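Local coordinates for protein TAF6 (PDB 4ATG) that is probably a subunit of the general transcription factor TFIID and, through its HEAT-repeat C-terminal domain, takes part in forming the TAF6-TAF9 complex, at residues Ser91-Asp103 with Thr135-Ser149. Sequence-based numbering, arbitrary orientation.
Sequences SLLTCVIGKSIVD and TLKGVWMDPNRSEDS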
loop_
_atom_site.group_PDB
_atom_site.type_symbol
_atom_site.label_atom_id
_atom_site.label_comp_id
_atom_site.label_asym_id
_atom_site.label_seq_id
_atom_site.Cartn_x
_atom_site.Cartn_y
_atom_site.Cartn_z
ATOM N N SER A 91 -3.858 -3.425 3.263
ATOM C CA SER A 91 -4.020 -2.038 3.717
ATOM C C SER A 91 -3.376 -1.082 2.683
ATOM O O SER A 91 -3.973 -0.081 2.309
ATOM C CB SER A 91 -3.379 -1.851 5.082
ATOM O OG SER A 91 -3.642 -0.544 5.550
ATOM N N LEU A 92 -2.175 -1.416 2.201
ATOM C CA LEU A 92 -1.556 -0.651 1.127
ATOM C C LEU A 92 -2.404 -0.724 -0.135
ATOM O O LEU A 92 -2.571 0.290 -0.800
ATOM C CB LEU A 92 -0.182 -1.198 0.823
ATOM C CG LEU A 92 0.934 -0.868 1.815
ATOM C CD1 LEU A 92 2.175 -1.747 1.472
ATOM C CD2 LEU A 92 1.266 0.629 1.779
ATOM N N LEU A 93 -2.943 -1.898 -0.468
ATOM C CA LEU A 93 -3.794 -2.024 -1.660
ATOM C C LEU A 93 -5.066 -1.196 -1.571
ATOM O O LEU A 93 -5.513 -0.677 -2.596
ATOM C CB LEU A 93 -4.103 -3.490 -1.985
ATOM C CG LEU A 93 -2.908 -4.309 -2.483
ATOM C CD1 LEU A 93 -3.252 -5.763 -2.498
ATOM C CD2 LEU A 93 -2.473 -3.875 -3.899
ATOM N N THR A 94 -5.619 -1.004 -0.343
ATOM C CA THR A 94 -6.794 -0.128 -0.135
ATOM C C THR A 94 -6.418 1.316 -0.556
ATOM O O THR A 94 -7.236 2.014 -1.142
ATOM C CB THR A 94 -7.234 -0.192 1.318
ATOM O OG1 THR A 94 -7.692 -1.520 1.589
ATOM C CG2 THR A 94 -8.332 0.812 1.655
ATOM N N CYS A 95 -5.180 1.747 -0.268
ATOM C CA CYS A 95 -4.720 3.092 -0.671
ATOM C C CYS A 95 -4.517 3.204 -2.165
ATOM O O CYS A 95 -4.618 4.304 -2.706
ATOM C CB CYS A 95 -3.461 3.492 0.083
ATOM S SG CYS A 95 -3.710 3.669 1.859
ATOM N N VAL A 96 -4.223 2.079 -2.835
ATOM C CA VAL A 96 -4.014 2.077 -4.304
ATOM C C VAL A 96 -5.377 2.155 -5.017
ATOM O O VAL A 96 -5.569 2.977 -5.916
ATOM C CB VAL A 96 -3.238 0.804 -4.782
ATOM C CG1 VAL A 96 -3.125 0.751 -6.308
ATOM C CG2 VAL A 96 -1.846 0.713 -4.147
ATOM N N ILE A 97 -6.302 1.275 -4.612
ATOM C CA ILE A 97 -7.597 1.076 -5.262
ATOM C C ILE A 97 -8.839 1.720 -4.608
ATOM O O ILE A 97 -9.895 1.726 -5.225
ATOM C CB ILE A 97 -7.800 -0.443 -5.562
ATOM C CG1 ILE A 97 -7.987 -1.265 -4.275
ATOM C CG2 ILE A 97 -6.678 -1.021 -6.431
ATOM C CD1 ILE A 97 -9.259 -1.833 -4.108
ATOM N N GLY A 98 -8.716 2.206 -3.374
ATOM C CA GLY A 98 -9.812 2.811 -2.619
ATOM C C GLY A 98 -10.637 3.811 -3.407
ATOM O O GLY A 98 -10.077 4.683 -4.078
ATOM N N LYS A 99 -11.978 3.657 -3.369
ATOM C CA LYS A 99 -12.880 4.522 -4.142
ATOM C C LYS A 99 -12.981 5.942 -3.606
ATOM O O LYS A 99 -13.304 6.844 -4.365
ATOM C CB LYS A 99 -14.289 3.886 -4.306
ATOM C CG LYS A 99 -15.092 3.716 -3.016
ATOM C CD LYS A 99 -16.419 3.016 -3.276
ATOM C CE LYS A 99 -17.213 2.798 -2.016
ATOM N NZ LYS A 99 -18.549 2.214 -2.311
ATOM N N SER A 100 -12.733 6.143 -2.302
ATOM C CA SER A 100 -12.894 7.460 -1.678
ATOM C C SER A 100 -11.651 8.357 -1.712
ATOM O O SER A 100 -11.745 9.535 -1.371
ATOM C CB SER A 100 -13.438 7.310 -0.256
ATOM O OG SER A 100 -14.561 6.442 -0.230
ATOM N N ILE A 101 -10.498 7.815 -2.140
ATOM C CA ILE A 101 -9.252 8.582 -2.224
ATOM C C ILE A 101 -9.292 9.531 -3.426
ATOM O O ILE A 101 -9.582 9.099 -4.541
ATOM C CB ILE A 101 -8.023 7.634 -2.221
ATOM C CG1 ILE A 101 -7.882 6.959 -0.837
ATOM C CG2 ILE A 101 -6.720 8.370 -2.638
ATOM C CD1 ILE A 101 -7.169 5.697 -0.860
ATOM N N VAL A 102 -9.014 10.816 -3.192
ATOM C CA VAL A 102 -9.060 11.823 -4.250
ATOM C C VAL A 102 -7.691 12.201 -4.816
ATOM O O VAL A 102 -7.626 12.758 -5.910
ATOM C CB VAL A 102 -9.943 13.065 -3.913
ATOM C CG1 VAL A 102 -11.417 12.684 -3.793
ATOM C CG2 VAL A 102 -9.465 13.782 -2.653
ATOM N N ASP A 103 -6.601 11.862 -4.096
ATOM C CA ASP A 103 -5.251 12.215 -4.502
ATOM C C ASP A 103 -4.536 11.066 -5.230
ATOM O O ASP A 103 -4.310 10.021 -4.631
ATOM C CB ASP A 103 -4.451 12.655 -3.255
ATOM C CG ASP A 103 -3.230 13.515 -3.530
ATOM O OD1 ASP A 103 -2.702 13.458 -4.656
ATOM O OD2 ASP A 103 -2.783 14.219 -2.603
ATOM N N THR A 135 -5.964 -9.161 -7.168
ATOM C CA THR A 135 -6.645 -7.971 -6.662
ATOM C C THR A 135 -6.560 -6.840 -7.700
ATOM O O THR A 135 -7.583 -6.270 -8.068
ATOM C CB THR A 135 -6.048 -7.560 -5.308
ATOM O OG1 THR A 135 -6.273 -8.619 -4.380
ATOM C CG2 THR A 135 -6.635 -6.256 -4.770
ATOM N N LEU A 136 -5.348 -6.528 -8.162
ATOM C CA LEU A 136 -5.132 -5.428 -9.110
ATOM C C LEU A 136 -5.819 -5.614 -10.452
ATOM O O LEU A 136 -6.490 -4.686 -10.932
ATOM C CB LEU A 136 -3.630 -5.193 -9.297
ATOM C CG LEU A 136 -2.851 -4.763 -8.055
ATOM C CD1 LEU A 136 -1.362 -4.818 -8.329
ATOM C CD2 LEU A 136 -3.265 -3.372 -7.589
ATOM N N LYS A 137 -5.633 -6.783 -11.086
ATOM C CA LYS A 137 -6.248 -7.062 -12.379
ATOM C C LYS A 137 -7.777 -7.008 -12.219
ATOM O O LYS A 137 -8.465 -6.509 -13.113
ATOM C CB LYS A 137 -5.808 -8.440 -12.916
ATOM C CG LYS A 137 -6.259 -8.716 -14.347
ATOM C CD LYS A 137 -6.642 -10.182 -14.580
ATOM C CE LYS A 137 -8.088 -10.481 -14.243
ATOM N NZ LYS A 137 -8.487 -11.843 -14.684
ATOM N N GLY A 138 -8.275 -7.482 -11.072
ATOM C CA GLY A 138 -9.706 -7.474 -10.769
ATOM C C GLY A 138 -10.327 -6.090 -10.779
ATOM O O GLY A 138 -11.370 -5.890 -11.403
ATOM N N VAL A 139 -9.662 -5.123 -10.114
ATOM C CA VAL A 139 -10.076 -3.724 -9.981
ATOM C C VAL A 139 -9.956 -3.009 -11.320
ATOM O O VAL A 139 -10.910 -2.350 -11.743
ATOM C CB VAL A 139 -9.311 -3.003 -8.838
ATOM C CG1 VAL A 139 -9.616 -1.496 -8.815
ATOM C CG2 VAL A 139 -9.627 -3.637 -7.477
ATOM N N TRP A 140 -8.801 -3.171 -12.009
ATOM C CA TRP A 140 -8.573 -2.558 -13.326
ATOM C C TRP A 140 -9.671 -2.971 -14.326
ATOM O O TRP A 140 -10.255 -2.112 -15.004
ATOM C CB TRP A 140 -7.166 -2.930 -13.847
ATOM C CG TRP A 140 -6.894 -2.492 -15.261
ATOM C CD1 TRP A 140 -7.300 -1.328 -15.853
ATOM C CD2 TRP A 140 -6.169 -3.222 -16.261
ATOM N NE1 TRP A 140 -6.877 -1.291 -17.162
ATOM C CE2 TRP A 140 -6.193 -2.448 -17.446
ATOM C CE3 TRP A 140 -5.509 -4.470 -16.280
ATOM C CZ2 TRP A 140 -5.584 -2.874 -18.635
ATOM C CZ3 TRP A 140 -4.920 -4.897 -17.466
ATOM C CH2 TRP A 140 -4.946 -4.097 -18.620
ATOM N N MET A 141 -9.981 -4.278 -14.377
ATOM C CA MET A 141 -10.946 -4.845 -15.314
ATOM C C MET A 141 -12.422 -4.825 -14.885
ATOM O O MET A 141 -13.261 -5.337 -15.616
ATOM C CB MET A 141 -10.501 -6.248 -15.754
ATOM C CG MET A 141 -9.159 -6.279 -16.490
ATOM S SD MET A 141 -9.059 -5.204 -17.945
ATOM C CE MET A 141 -10.218 -6.046 -19.061
ATOM N N ASP A 142 -12.744 -4.219 -13.739
ATOM C CA ASP A 142 -14.118 -4.156 -13.231
ATOM C C ASP A 142 -14.855 -2.934 -13.785
ATOM O O ASP A 142 -14.528 -1.817 -13.374
ATOM C CB ASP A 142 -14.122 -4.155 -11.690
ATOM C CG ASP A 142 -15.495 -4.202 -11.032
ATOM O OD1 ASP A 142 -16.509 -4.037 -11.754
ATOM O OD2 ASP A 142 -15.553 -4.403 -9.792
ATOM N N PRO A 143 -15.912 -3.114 -14.635
ATOM C CA PRO A 143 -16.629 -1.938 -15.177
ATOM C C PRO A 143 -17.356 -1.076 -14.145
ATOM O O PRO A 143 -17.658 0.075 -14.446
ATOM C CB PRO A 143 -17.588 -2.534 -16.214
ATOM C CG PRO A 143 -17.096 -3.928 -16.470
ATOM C CD PRO A 143 -16.455 -4.371 -15.189
ATOM N N ASN A 144 -17.583 -1.611 -12.925
ATOM C CA ASN A 144 -18.253 -0.930 -11.811
ATOM C C ASN A 144 -17.307 -0.065 -10.986
ATOM O O ASN A 144 -17.761 0.809 -10.239
ATOM C CB ASN A 144 -18.979 -1.942 -10.917
ATOM C CG ASN A 144 -19.922 -2.854 -11.676
ATOM O OD1 ASN A 144 -20.723 -2.414 -12.500
ATOM N ND2 ASN A 144 -19.817 -4.152 -11.439
ATOM N N ARG A 145 -15.988 -0.306 -11.112
ATOM C CA ARG A 145 -14.976 0.466 -10.403
ATOM C C ARG A 145 -14.851 1.839 -11.039
ATOM O O ARG A 145 -15.086 1.973 -12.244
ATOM C CB ARG A 145 -13.614 -0.252 -10.444
ATOM C CG ARG A 145 -13.476 -1.344 -9.404
ATOM C CD ARG A 145 -13.291 -0.736 -8.040
ATOM N NE ARG A 145 -13.327 -1.740 -6.986
ATOM C CZ ARG A 145 -12.980 -1.498 -5.731
ATOM N NH1 ARG A 145 -12.581 -0.283 -5.367
ATOM N NH2 ARG A 145 -13.032 -2.462 -4.828
ATOM N N SER A 146 -14.479 2.851 -10.233
ATOM C CA SER A 146 -14.297 4.224 -10.709
ATOM C C SER A 146 -13.022 4.349 -11.538
ATOM O O SER A 146 -12.138 3.479 -11.465
ATOM C CB SER A 146 -14.234 5.202 -9.534
ATOM O OG SER A 146 -12.971 5.175 -8.878
ATOM N N GLU A 147 -12.919 5.451 -12.307
ATOM C CA GLU A 147 -11.747 5.769 -13.120
ATOM C C GLU A 147 -10.473 5.822 -12.262
ATOM O O GLU A 147 -9.442 5.288 -12.671
ATOM C CB GLU A 147 -11.965 7.117 -13.813
ATOM C CG GLU A 147 -10.821 7.544 -14.719
ATOM C CD GLU A 147 -11.142 8.760 -15.555
ATOM O OE1 GLU A 147 -11.446 9.826 -14.971
ATOM O OE2 GLU A 147 -11.070 8.652 -16.800
ATOM N N ASP A 148 -10.543 6.481 -11.086
ATOM C CA ASP A 148 -9.393 6.634 -10.195
ATOM C C ASP A 148 -8.949 5.302 -9.592
ATOM O O ASP A 148 -7.739 5.070 -9.467
ATOM C CB ASP A 148 -9.685 7.686 -9.105
ATOM C CG ASP A 148 -9.720 9.127 -9.594
ATOM O OD1 ASP A 148 -9.388 9.368 -10.787
ATOM O OD2 ASP A 148 -10.035 10.021 -8.779
ATOM N N SER A 149 -9.919 4.407 -9.271
ATOM C CA SER A 149 -9.606 3.074 -8.730
ATOM C C SER A 149 -8.885 2.223 -9.774
ATOM O O SER A 149 -7.865 1.609 -9.469
ATOM C CB SER A 149 -10.874 2.362 -8.264
ATOM O OG SER A 149 -11.328 2.916 -7.043
HETATM O O HOH W 1 -13.104 0.684 -2.336
HETATM O O HOH W 2 -12.986 7.092 -7.050
HETATM O O HOH W 3 -11.564 9.491 -6.660
#
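Leu93 and Ile97 of helix 91-97 face Thr135, Leu136 and Val139 of helix 135-140. The two helical pieces run in nearly the same direction, 21° apart, and their axes come no closer than 11.3 Å. The first helix ends at Ile97, and Gly98 is the first residue to leave helical geometry. Segment 135-149 turns at Asp142-Arg145 and enters a new helix, whose start comes close to Ile97: the CA atoms of Ile97 and Ser149 are 4.5 Å apart.

Between the helices the contact is apolar. Leu93 CD1 meets Thr135 CG2 tip to tip. Leu93 also crosses Leu136 at about a right angle, with CD2 to CD2 at 3.8 Å. Ile97 lies across Val139, and its CG2 is 3.8 Å from Val139 CG1. Its CG1 sits between the backbone N and the carbonyl carbon (chi1 69°), while CD1 packs near both Val139 CG2 and the Arg145 guanidinium. The Arg145 chain bends at chi2, which brings the guanidinium near Ile97 CD1, and Val139 CG2 sits above one face of it, offset toward the rim.

Ser149 OG donates to Ile97 O at 2.6 Å, tilted 34° from the carbonyl plane. This oxygen belongs to the last helical residue before Gly98. An alanine at Ser149 would remove this donor, and Ile97 O would probably lose its direct tie to the incoming helix. Ser146 OG caps that helix by accepting from Ser149 N at 3.2 Å. Three waters extend the join, linking Lys99 N weakly to Arg145 NH1, Lys99 O to Ser146 OG, and Ile101 O to Asp148 OD2. Asp148 OD1 forms a salt bridge with Lys184, and Arg107 of helix 104-121 binds Val96 O, Gly98 O and Ile101 O.

Near-parallel helices joined side by side, with the start of the next helix set against the C-terminal end of the first, are characteristic of the stacked helical hairpins of a HEAT-repeat domain.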